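Local coordinates for protein catalase (Corynebacterium glutamicum, PDB 4B7H) that probably breaks hydrogen peroxide down to water and oxygen at a haem, and is inhibited by nitric oxide, at residues L128-N136 with P368-V376; Q325-I333 with R348-Q356. All coordinates share one frame; numbering follows the deposited sequence. Where two conformers were deposited one is given.

Interaction 1. Residues L128-N136 with P368-V376; sequences LRFYTEEGN and PVNRPINEV
Tyr131 and Ile373 bury the most surface here, and meet where Tyr131 CB lies 4.0 Å from Ile373 CG2. The tyrosine ring then reaches along the 368-376 loop and presents its edge, with the carbonyl oxygens of Val369 and Arg371 near the ring plane. Its hydroxyl donates to Val369 O (OH to O 2.8 Å), arriving in the carbonyl plane on a lone pair. The same oxygen takes a second, weak bond from Arg129 NH1. Arg129 NH1 is held more firmly by Asn370 OD1, at 3.0 Å and nearly straight (168°), although the guanidinium and amide planes stand 75° apart. Asn370 OD1 also accepts from Ala327 N. Arg129 CD sits over one face of the Tyr131 ring, toward its rim, and Arg129 NE pairs with Asp138.

These groups come from a β-hairpin of the catalase β-barrel. Strands 125-132 and 135-142 are joined by a type I turn from Thr132 to Gly135, within which Thr132 OG1 forms an ST turn with the N-H of Glu134. Ile373 packs against the start of this turn. With CG1 between its backbone N and carbonyl carbon (chi1 60°), its longer branch lies along the Tyr131 and Thr132 carbonyls, CG1 being 3.5 Å from Thr132 O. A water accepts from Ile373 N and donates to Thr132 O and to Asn136 OD1. The Asn136 amide crosses Pro372 at about a right angle, with OD1 3.6 Å from Pro372 CB. Asn374 ND2 turns to Gly27 O of the second subunit, while Asn374 OD1 is buried near Gly135 without a polar partner.

Interaction 2. Residues Q325-I333 with R348-Q356; sequences QIALDPGNI and RIFAYADQQ. Unlike the reference sequence in segment 325-333: Ile326 (reference Leu). With HEM (protoporphyrin IX containing Fe), chain E.
From Ala327 to Gly331 the loop runs antiparallel to the helix that carries Gln356, Tyr352 and Ile349, and it closes on that helix as it goes: the CA atoms are 6.4 Å apart at Ala327 and Gln356 but 4.7 Å apart at Gly331 and Ile349. A type I turn from Asp329 to Asn332 then bends the loop. Inside it Asp329 OD1 accepts from Gly331 N at 2.8 Å, an Asx turn in which the oxygen is met from above the carboxylate plane. Asp329 OD2 and Gln356 OE1 share a bridging water that donates to both.

Pro330 supplies the central packing. Its CD lies over the Tyr352 ring in a CH-pi contact, 3.5 Å from the centroid and 12° off the normal; on the opposite face porphyrin C4A comes near the rim, the ring leaning obliquely over the haem as Tyr352 OH reaches the iron at 2.0 Å. Arg348 holds that oxygen side-on, NE and NH2 each lying 2.8 Å from Tyr352 OH and in the guanidinium plane. Its side chain bends at chi3 (73°), placing the guanidinium between Pro330 CG over one face and haem C3C over the other; NH2 also bonds to Val140 O, and NH1 to His212 NE2.

Farther along the helix, Gln356 NE2 donates twice. Gln356 NE2 meets haem O1A, a propionate oxygen, at 2.9 Å and almost straight (174°), and approaches Leu328 O, also at 2.9 Å, from above the carbonyl plane. The Gln356 amide carbon CD packs on Ala327 CB. This is the proximal haem site of the catalase fold, with an axial tyrosine gripped by an arginine one helical turn earlier.

How the interactions relate
Interaction 2 is nested along the chain within the loop closed by interaction 1: strand 125-132 and its hairpin partner come first, then segment 325-333, helix 343-359 with segment 348-356, and finally 368-376. Their centres are 14 Å apart, with interaction 2 nearer the centre of the chain and interaction 1 further out. They touch, since the Asn370 side chain probably bonds to both Ala327 N and Gln325 O, and Arg129 NH2 makes a weak hydrogen bond to Ala327 O. The 325-333 loop, on the proximal side of the haem, is therefore packed between the proximal helix and the barrel hairpin with the 368-376 loop. Both contacts reach the second subunit, placing the haem surroundings close to an assembly interface.

Interaction 1. Residues L128-N136 with P368-V376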
loop_
_atom_site.group_PDB
_atom_site.type_symbol
_atom_site.label_atom_id
_atom_site.label_comp_id
_atom_site.label_asym_id
_atom_site.label_seq_id
_atom_site.Cartn_x
_atom_site.Cartn_y
_atom_site.Cartn_z
ATOM N N LEU A 128 23.324 -14.771 0.893
ATOM C CA LEU A 128 23.848 -14.744 2.257
ATOM C C LEU A 128 23.790 -13.356 2.862
ATOM O O LEU A 128 24.051 -12.370 2.174
ATOM C CB LEU A 128 25.312 -15.177 2.237
ATOM C CG LEU A 128 25.542 -16.636 1.861
ATOM C CD1 LEU A 128 26.909 -16.796 1.232
ATOM C CD2 LEU A 128 25.400 -17.517 3.099
ATOM N N ARG A 129 23.459 -13.287 4.154
ATOM C CA ARG A 129 23.669 -12.084 4.956
ATOM C C ARG A 129 24.636 -12.403 6.077
ATOM O O ARG A 129 24.449 -13.390 6.795
ATOM C CB ARG A 129 22.368 -11.601 5.604
ATOM C CG ARG A 129 22.618 -10.614 6.762
ATOM C CD ARG A 129 21.364 -9.809 7.069
ATOM N NE ARG A 129 20.976 -9.068 5.875
ATOM C CZ ARG A 129 19.745 -8.650 5.603
ATOM N NH1 ARG A 129 18.758 -8.870 6.466
ATOM N NH2 ARG A 129 19.505 -8.011 4.463
ATOM N N PHE A 130 25.651 -11.564 6.234
ATOM C CA PHE A 130 26.537 -11.643 7.382
ATOM C C PHE A 130 26.256 -10.457 8.295
ATOM O O PHE A 130 26.336 -9.299 7.867
ATOM C CB PHE A 130 27.996 -11.660 6.919
ATOM C CG PHE A 130 28.300 -12.770 5.950
ATOM C CD1 PHE A 130 28.361 -14.083 6.391
ATOM C CD2 PHE A 130 28.485 -12.511 4.594
ATOM C CE1 PHE A 130 28.620 -15.120 5.509
ATOM C CE2 PHE A 130 28.743 -13.552 3.696
ATOM C CZ PHE A 130 28.809 -14.856 4.156
ATOM N N TYR A 131 25.886 -10.749 9.542
ATOM C CA TYR A 131 25.573 -9.697 10.507
ATOM C C TYR A 131 26.879 -9.225 11.140
ATOM O O TYR A 131 27.228 -9.647 12.247
ATOM C CB TYR A 131 24.590 -10.202 11.576
ATOM C CG TYR A 131 23.207 -10.576 11.043
ATOM C CD1 TYR A 131 22.951 -11.847 10.517
ATOM C CD2 TYR A 131 22.155 -9.665 11.085
ATOM C CE1 TYR A 131 21.691 -12.191 10.041
ATOM C CE2 TYR A 131 20.883 -9.998 10.608
ATOM C CZ TYR A 131 20.656 -11.267 10.094
ATOM O OH TYR A 131 19.414 -11.620 9.612
ATOM N N THR A 132 27.603 -8.357 10.434
ATOM C CA THR A 132 28.939 -7.948 10.867
ATOM C C THR A 132 28.905 -6.777 11.844
ATOM O O THR A 132 27.885 -6.089 11.991
ATOM C CB THR A 132 29.888 -7.597 9.675
ATOM O OG1 THR A 132 29.863 -6.186 9.412
ATOM C CG2 THR A 132 29.533 -8.371 8.412
ATOM N N GLU A 133 30.041 -6.541 12.492
ATOM C CA GLU A 133 30.173 -5.456 13.459
ATOM C C GLU A 133 30.181 -4.086 12.780
ATOM O O GLU A 133 30.046 -3.063 13.442
ATOM C CB GLU A 133 31.442 -5.636 14.300
ATOM C CG GLU A 133 31.434 -6.892 15.171
ATOM C CD GLU A 133 32.718 -7.078 15.962
ATOM O OE1 GLU A 133 33.469 -6.094 16.137
ATOM O OE2 GLU A 133 32.979 -8.217 16.406
ATOM N N GLU A 134 30.350 -4.071 11.460
ATOM C CA GLU A 134 30.316 -2.823 10.691
ATOM C C GLU A 134 29.112 -2.788 9.751
ATOM O O GLU A 134 29.099 -2.052 8.758
ATOM C CB GLU A 134 31.647 -2.583 9.957
ATOM C CG GLU A 134 32.791 -2.407 10.958
ATOM C CD GLU A 134 34.167 -2.130 10.368
ATOM O OE1 GLU A 134 34.361 -2.232 9.142
ATOM O OE2 GLU A 134 35.080 -1.819 11.167
ATOM N N GLY A 135 28.090 -3.573 10.087
ATOM C CA GLY A 135 26.844 -3.584 9.337
ATOM C C GLY A 135 26.548 -4.919 8.675
ATOM O O GLY A 135 27.387 -5.826 8.669
ATOM N N ASN A 136 25.345 -5.051 8.121
ATOM C CA ASN A 136 24.980 -6.262 7.389
ATOM C C ASN A 136 25.660 -6.262 6.029
ATOM O O ASN A 136 25.498 -5.327 5.251
ATOM C CB ASN A 136 23.463 -6.384 7.205
ATOM C CG ASN A 136 22.724 -6.568 8.524
ATOM O OD1 ASN A 136 23.325 -6.973 9.522
ATOM N ND2 ASN A 136 21.417 -6.274 8.534
ATOM N N PRO A 368 12.975 -7.299 12.594
ATOM C CA PRO A 368 14.014 -8.048 13.309
ATOM C C PRO A 368 15.107 -8.682 12.423
ATOM O O PRO A 368 16.294 -8.512 12.719
ATOM C CB PRO A 368 13.202 -9.103 14.056
ATOM C CG PRO A 368 11.943 -8.340 14.432
ATOM C CD PRO A 368 11.645 -7.483 13.210
ATOM N N VAL A 369 14.735 -9.383 11.357
ATOM C CA VAL A 369 15.738 -10.091 10.559
ATOM C C VAL A 369 16.598 -9.130 9.714
ATOM O O VAL A 369 17.694 -9.489 9.262
ATOM C CB VAL A 369 15.074 -11.186 9.686
ATOM C CG1 VAL A 369 14.339 -10.579 8.514
ATOM C CG2 VAL A 369 16.092 -12.179 9.196
ATOM N N ASN A 370 16.113 -7.906 9.510
ATOM C CA ASN A 370 16.821 -6.944 8.666
ATOM C C ASN A 370 17.681 -5.932 9.418
ATOM O O ASN A 370 18.504 -5.245 8.806
ATOM C CB ASN A 370 15.841 -6.241 7.733
ATOM C CG ASN A 370 15.227 -7.198 6.737
ATOM O OD1 ASN A 370 15.917 -8.083 6.220
ATOM N ND2 ASN A 370 13.925 -7.050 6.474
ATOM N N ARG A 371 17.501 -5.840 10.733
ATOM C CA ARG A 371 18.317 -4.928 11.539
ATOM C C ARG A 371 19.721 -5.470 11.734
ATOM O O ARG A 371 19.897 -6.660 11.999
ATOM C CB ARG A 371 17.712 -4.741 12.928
ATOM C CG ARG A 371 16.347 -4.138 12.943
ATOM C CD ARG A 371 16.084 -3.484 14.284
ATOM N NE ARG A 371 16.099 -4.402 15.422
ATOM C CZ ARG A 371 15.029 -5.054 15.870
ATOM N NH1 ARG A 371 13.859 -4.921 15.256
ATOM N NH2 ARG A 371 15.130 -5.854 16.926
ATOM N N PRO A 372 20.735 -4.591 11.648
ATOM C CA PRO A 372 22.093 -5.052 11.939
ATOM C C PRO A 372 22.310 -5.266 13.441
ATOM O O PRO A 372 21.406 -5.013 14.249
ATOM C CB PRO A 372 22.964 -3.913 11.407
ATOM C CG PRO A 372 22.103 -2.699 11.506
ATOM C CD PRO A 372 20.702 -3.180 11.220
ATOM N N ILE A 373 23.488 -5.749 13.822
ATOM C CA ILE A 373 23.743 -5.941 15.242
ATOM C C ILE A 373 24.158 -4.636 15.922
ATOM O O ILE A 373 23.956 -4.476 17.121
ATOM C CB ILE A 373 24.730 -7.080 15.532
ATOM C CG1 ILE A 373 26.085 -6.810 14.880
ATOM C CG2 ILE A 373 24.131 -8.400 15.081
ATOM C CD1 ILE A 373 27.174 -7.771 15.332
ATOM N N ASN A 374 24.714 -3.707 15.144
ATOM C CA ASN A 374 25.065 -2.375 15.641
ATOM C C ASN A 374 23.914 -1.376 15.491
ATOM O O ASN A 374 22.995 -1.594 14.696
ATOM C CB ASN A 374 26.356 -1.850 14.968
ATOM C CG ASN A 374 26.261 -1.783 13.429
ATOM O OD1 ASN A 374 25.750 -2.696 12.779
ATOM N ND2 ASN A 374 26.779 -0.697 12.848
ATOM N N GLU A 375 23.945 -0.290 16.258
ATOM C CA GLU A 375 22.883 0.711 16.174
ATOM C C GLU A 375 22.966 1.492 14.872
ATOM O O GLU A 375 24.046 1.866 14.419
ATOM C CB GLU A 375 22.937 1.677 17.358
ATOM C CG GLU A 375 22.594 1.038 18.702
ATOM C CD GLU A 375 21.097 0.883 18.937
ATOM O OE1 GLU A 375 20.290 1.358 18.112
ATOM O OE2 GLU A 375 20.726 0.288 19.970
ATOM N N VAL A 376 21.812 1.731 14.268
ATOM C CA VAL A 376 21.736 2.547 13.069
ATOM C C VAL A 376 21.586 4.008 13.473
ATOM O O VAL A 376 20.692 4.352 14.250
ATOM C CB VAL A 376 20.542 2.107 12.203
ATOM C CG1 VAL A 376 20.236 3.135 11.114
ATOM C CG2 VAL A 376 20.795 0.719 11.618
HETATM O O HOH W 1 25.134 -6.508 11.580
#

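Interaction 2. Residues Q325-I333 with R348-Q356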
loop_
_atom_site.group_PDB
_atom_site.type_symbol
_atom_site.label_atom_id
_atom_site.label_comp_id
_atom_site.label_asym_id
_atom_site.label_seq_id
_atom_site.Cartn_x
_atom_site.Cartn_y
_atom_site.Cartn_z
ATOM N N GLN A 325 10.152 -12.276 4.726
ATOM C CA GLN A 325 10.400 -10.850 4.954
ATOM C C GLN A 325 11.877 -10.439 4.993
ATOM O O GLN A 325 12.175 -9.252 5.162
ATOM C CB GLN A 325 9.756 -10.389 6.264
ATOM C CG GLN A 325 8.248 -10.444 6.253
ATOM C CD GLN A 325 7.626 -9.768 7.459
ATOM O OE1 GLN A 325 6.615 -9.066 7.334
ATOM N NE2 GLN A 325 8.220 -9.981 8.643
ATOM N N ILE A 326 12.808 -11.385 4.879
ATOM C CA ILE A 326 14.201 -10.966 4.782
ATOM C C ILE A 326 14.369 -10.152 3.502
ATOM O O ILE A 326 13.683 -10.394 2.502
ATOM C CB ILE A 326 15.205 -12.146 4.888
ATOM C CG1 ILE A 326 16.569 -11.638 5.371
ATOM C CG2 ILE A 326 15.342 -12.918 3.569
ATOM C CD1 ILE A 326 17.538 -12.742 5.766
ATOM N N ALA A 327 15.233 -9.147 3.566
ATOM C CA ALA A 327 15.435 -8.241 2.444
ATOM C C ALA A 327 16.904 -8.292 2.059
ATOM O O ALA A 327 17.706 -7.452 2.482
ATOM C CB ALA A 327 15.023 -6.816 2.835
ATOM N N LEU A 328 17.273 -9.315 1.298
ATOM C CA LEU A 328 18.674 -9.510 0.934
ATOM C C LEU A 328 19.003 -8.589 -0.236
ATOM O O LEU A 328 18.211 -8.453 -1.164
ATOM C CB LEU A 328 18.927 -10.982 0.606
ATOM C CG LEU A 328 18.813 -11.872 1.860
ATOM C CD1 LEU A 328 18.511 -13.329 1.525
ATOM C CD2 LEU A 328 20.087 -11.787 2.708
ATOM N N ASP A 329 20.160 -7.940 -0.185
ATOM C CA ASP A 329 20.426 -6.810 -1.072
ATOM C C ASP A 329 21.931 -6.684 -1.323
ATOM O O ASP A 329 22.696 -6.481 -0.384
ATOM C CB ASP A 329 19.857 -5.560 -0.383
ATOM C CG ASP A 329 20.149 -4.263 -1.115
ATOM O OD1 ASP A 329 20.699 -4.279 -2.239
ATOM O OD2 ASP A 329 19.800 -3.200 -0.548
ATOM N N PRO A 330 22.367 -6.791 -2.597
ATOM C CA PRO A 330 23.811 -6.710 -2.875
ATOM C C PRO A 330 24.382 -5.332 -2.550
ATOM O O PRO A 330 25.596 -5.182 -2.407
ATOM C CB PRO A 330 23.909 -7.010 -4.383
ATOM C CG PRO A 330 22.562 -6.688 -4.926
ATOM C CD PRO A 330 21.582 -7.008 -3.826
ATOM N N GLY A 331 23.513 -4.333 -2.421
ATOM C CA GLY A 331 23.943 -3.006 -2.005
ATOM C C GLY A 331 24.319 -2.916 -0.537
ATOM O O GLY A 331 24.864 -1.898 -0.088
ATOM N N ASN A 332 24.015 -3.966 0.222
ATOM C CA ASN A 332 24.461 -4.057 1.605
ATOM C C ASN A 332 25.942 -4.425 1.652
ATOM O O ASN A 332 26.309 -5.563 1.970
ATOM C CB ASN A 332 23.617 -5.070 2.376
ATOM C CG ASN A 332 22.248 -4.536 2.722
ATOM O OD1 ASN A 332 22.039 -3.316 2.788
ATOM N ND2 ASN A 332 21.306 -5.440 2.967
ATOM N N ILE A 333 26.787 -3.455 1.308
ATOM C CA ILE A 333 28.224 -3.624 1.411
ATOM C C ILE A 333 28.748 -2.934 2.667
ATOM O O ILE A 333 28.034 -2.152 3.309
ATOM C CB ILE A 333 28.951 -3.134 0.146
ATOM C CG1 ILE A 333 28.694 -1.641 -0.106
ATOM C CG2 ILE A 333 28.548 -3.984 -1.059
ATOM C CD1 ILE A 333 29.515 -1.081 -1.261
ATOM N N ARG A 348 21.665 -3.861 -10.095
ATOM C CA ARG A 348 21.227 -4.546 -8.882
ATOM C C ARG A 348 21.346 -3.671 -7.637
ATOM O O ARG A 348 20.488 -3.725 -6.758
ATOM C CB ARG A 348 22.022 -5.829 -8.671
ATOM C CG ARG A 348 21.797 -6.876 -9.738
ATOM C CD ARG A 348 22.633 -8.112 -9.449
ATOM N NE ARG A 348 22.087 -8.867 -8.325
ATOM C CZ ARG A 348 22.811 -9.591 -7.471
ATOM N NH1 ARG A 348 24.135 -9.658 -7.591
ATOM N NH2 ARG A 348 22.208 -10.243 -6.481
ATOM N N ILE A 349 22.398 -2.858 -7.564
ATOM C CA ILE A 349 22.608 -2.026 -6.379
ATOM C C ILE A 349 21.420 -1.076 -6.166
ATOM O O ILE A 349 21.075 -0.734 -5.030
ATOM C CB ILE A 349 23.961 -1.282 -6.460
ATOM C CG1 ILE A 349 25.128 -2.286 -6.518
ATOM C CG2 ILE A 349 24.146 -0.332 -5.289
ATOM C CD1 ILE A 349 25.230 -3.220 -5.318
ATOM N N PHE A 350 20.760 -0.689 -7.255
ATOM C CA PHE A 350 19.517 0.063 -7.152
ATOM C C PHE A 350 18.287 -0.816 -6.869
ATOM O O PHE A 350 17.462 -0.504 -6.006
ATOM C CB PHE A 350 19.255 0.880 -8.422
ATOM C CG PHE A 350 17.836 1.362 -8.523
ATOM C CD1 PHE A 350 17.384 2.379 -7.695
ATOM C CD2 PHE A 350 16.939 0.762 -9.395
ATOM C CE1 PHE A 350 16.068 2.813 -7.745
ATOM C CE2 PHE A 350 15.617 1.195 -9.452
ATOM C CZ PHE A 350 15.184 2.222 -8.627
ATOM N N ALA A 351 18.169 -1.912 -7.610
ATOM C CA ALA A 351 16.903 -2.618 -7.755
ATOM C C ALA A 351 16.347 -3.304 -6.515
ATOM O O ALA A 351 15.132 -3.363 -6.351
ATOM C CB ALA A 351 16.998 -3.609 -8.894
ATOM N N TYR A 352 17.207 -3.843 -5.656
ATOM C CA TYR A 352 16.702 -4.687 -4.567
ATOM C C TYR A 352 15.990 -3.872 -3.497
ATOM O O TYR A 352 14.854 -4.190 -3.132
ATOM C CB TYR A 352 17.805 -5.547 -3.948
ATOM C CG TYR A 352 18.279 -6.656 -4.864
ATOM C CD1 TYR A 352 18.875 -6.366 -6.094
ATOM C CD2 TYR A 352 18.146 -7.986 -4.504
ATOM C CE1 TYR A 352 19.302 -7.372 -6.935
ATOM C CE2 TYR A 352 18.595 -9.003 -5.338
ATOM C CZ TYR A 352 19.163 -8.685 -6.555
ATOM O OH TYR A 352 19.614 -9.679 -7.387
ATOM N N ALA A 353 16.650 -2.822 -3.005
ATOM C CA ALA A 353 16.038 -1.943 -2.019
ATOM C C ALA A 353 14.780 -1.310 -2.593
ATOM O O ALA A 353 13.798 -1.119 -1.884
ATOM C CB ALA A 353 17.016 -0.872 -1.568
ATOM N N ASP A 354 14.805 -0.985 -3.882
ATOM C CA ASP A 354 13.630 -0.421 -4.523
ATOM C C ASP A 354 12.452 -1.395 -4.416
ATOM O O ASP A 354 11.347 -1.010 -4.020
ATOM C CB ASP A 354 13.914 -0.079 -5.986
ATOM C CG ASP A 354 12.707 0.497 -6.681
ATOM O OD1 ASP A 354 12.241 1.573 -6.249
ATOM O OD2 ASP A 354 12.206 -0.123 -7.642
ATOM N N GLN A 355 12.669 -2.657 -4.773
ATOM C CA GLN A 355 11.575 -3.620 -4.673
ATOM C C GLN A 355 11.148 -3.831 -3.217
ATOM O O GLN A 355 9.955 -3.936 -2.916
ATOM C CB GLN A 355 11.910 -4.967 -5.321
ATOM C CG GLN A 355 10.688 -5.896 -5.238
ATOM C CD GLN A 355 10.758 -7.151 -6.084
ATOM O OE1 GLN A 355 10.123 -8.162 -5.746
ATOM N NE2 GLN A 355 11.494 -7.101 -7.195
ATOM N N GLN A 356 12.120 -3.870 -2.312
ATOM C CA GLN A 356 11.827 -4.141 -0.911
ATOM C C GLN A 356 10.996 -3.042 -0.256
ATOM O O GLN A 356 10.120 -3.331 0.566
ATOM C CB GLN A 356 13.132 -4.418 -0.159
ATOM C CG GLN A 356 13.705 -5.778 -0.547
ATOM C CD GLN A 356 15.213 -5.861 -0.463
ATOM O OE1 GLN A 356 15.890 -4.919 -0.038
ATOM N NE2 GLN A 356 15.754 -7.013 -0.871
HETATM C CHA HEM E . 16.115 -11.472 -6.306
HETATM C CHB HEM E . 16.946 -7.768 -9.325
HETATM C CHC HEM E . 20.503 -10.333 -11.376
HETATM C CHD HEM E . 20.557 -13.137 -7.463
HETATM C C1A HEM E . 16.018 -10.262 -6.948
HETATM C C2A HEM E . 15.084 -9.200 -6.623
HETATM C C3A HEM E . 15.336 -8.178 -7.454
HETATM C C4A HEM E . 16.418 -8.557 -8.329
HETATM C CMA HEM E . 14.643 -6.813 -7.522
HETATM C CAA HEM E . 14.021 -9.268 -5.504
HETATM C CBA HEM E . 14.642 -8.807 -4.193
HETATM C CGA HEM E . 13.630 -8.659 -3.088
HETATM O O1A HEM E . 13.992 -8.990 -1.931
HETATM O O2A HEM E . 12.478 -8.213 -3.330
HETATM C C1B HEM E . 17.966 -8.139 -10.171
HETATM C C2B HEM E . 18.470 -7.368 -11.286
HETATM C C3B HEM E . 19.443 -8.100 -11.868
HETATM C C4B HEM E . 19.587 -9.328 -11.116
HETATM C CMB HEM E . 17.925 -5.984 -11.691
HETATM C CAB HEM E . 20.342 -7.773 -13.074
HETATM C CBB HEM E . 20.651 -6.522 -13.415
HETATM C C1C HEM E . 20.950 -11.216 -10.410
HETATM C C2C HEM E . 22.251 -11.865 -10.332
HETATM C C3C HEM E . 22.245 -12.642 -9.234
HETATM C C4C HEM E . 20.958 -12.484 -8.592
HETATM C CMC HEM E . 23.394 -11.683 -11.361
HETATM C CAC HEM E . 23.369 -13.516 -8.626
HETATM C CBC HEM E . 24.673 -13.238 -8.789
HETATM C C1D HEM E . 19.342 -12.992 -6.852
HETATM C C2D HEM E . 18.937 -13.782 -5.735
HETATM C C3D HEM E . 17.568 -13.281 -5.364
HETATM C C4D HEM E . 17.268 -12.218 -6.285
HETATM C CMD HEM E . 19.719 -14.909 -5.065
HETATM C CAD HEM E . 16.726 -13.801 -4.209
HETATM C CBD HEM E . 17.274 -13.214 -2.910
HETATM C CGD HEM E . 16.471 -13.842 -1.811
HETATM O O1D HEM E . 15.716 -13.122 -1.111
HETATM O O2D HEM E . 16.566 -15.084 -1.646
HETATM N NA HEM E . 16.829 -9.837 -7.990
HETATM N NB HEM E . 18.661 -9.327 -10.092
HETATM N NC HEM E . 20.186 -11.614 -9.324
HETATM N ND HEM E . 18.336 -12.082 -7.164
HETATM FE FE HEM E . 18.482 -10.756 -8.670
HETATM O O HOH W 2 17.780 -3.509 1.207
HETATM O O HOH W 3 19.373 -2.515 -3.814
#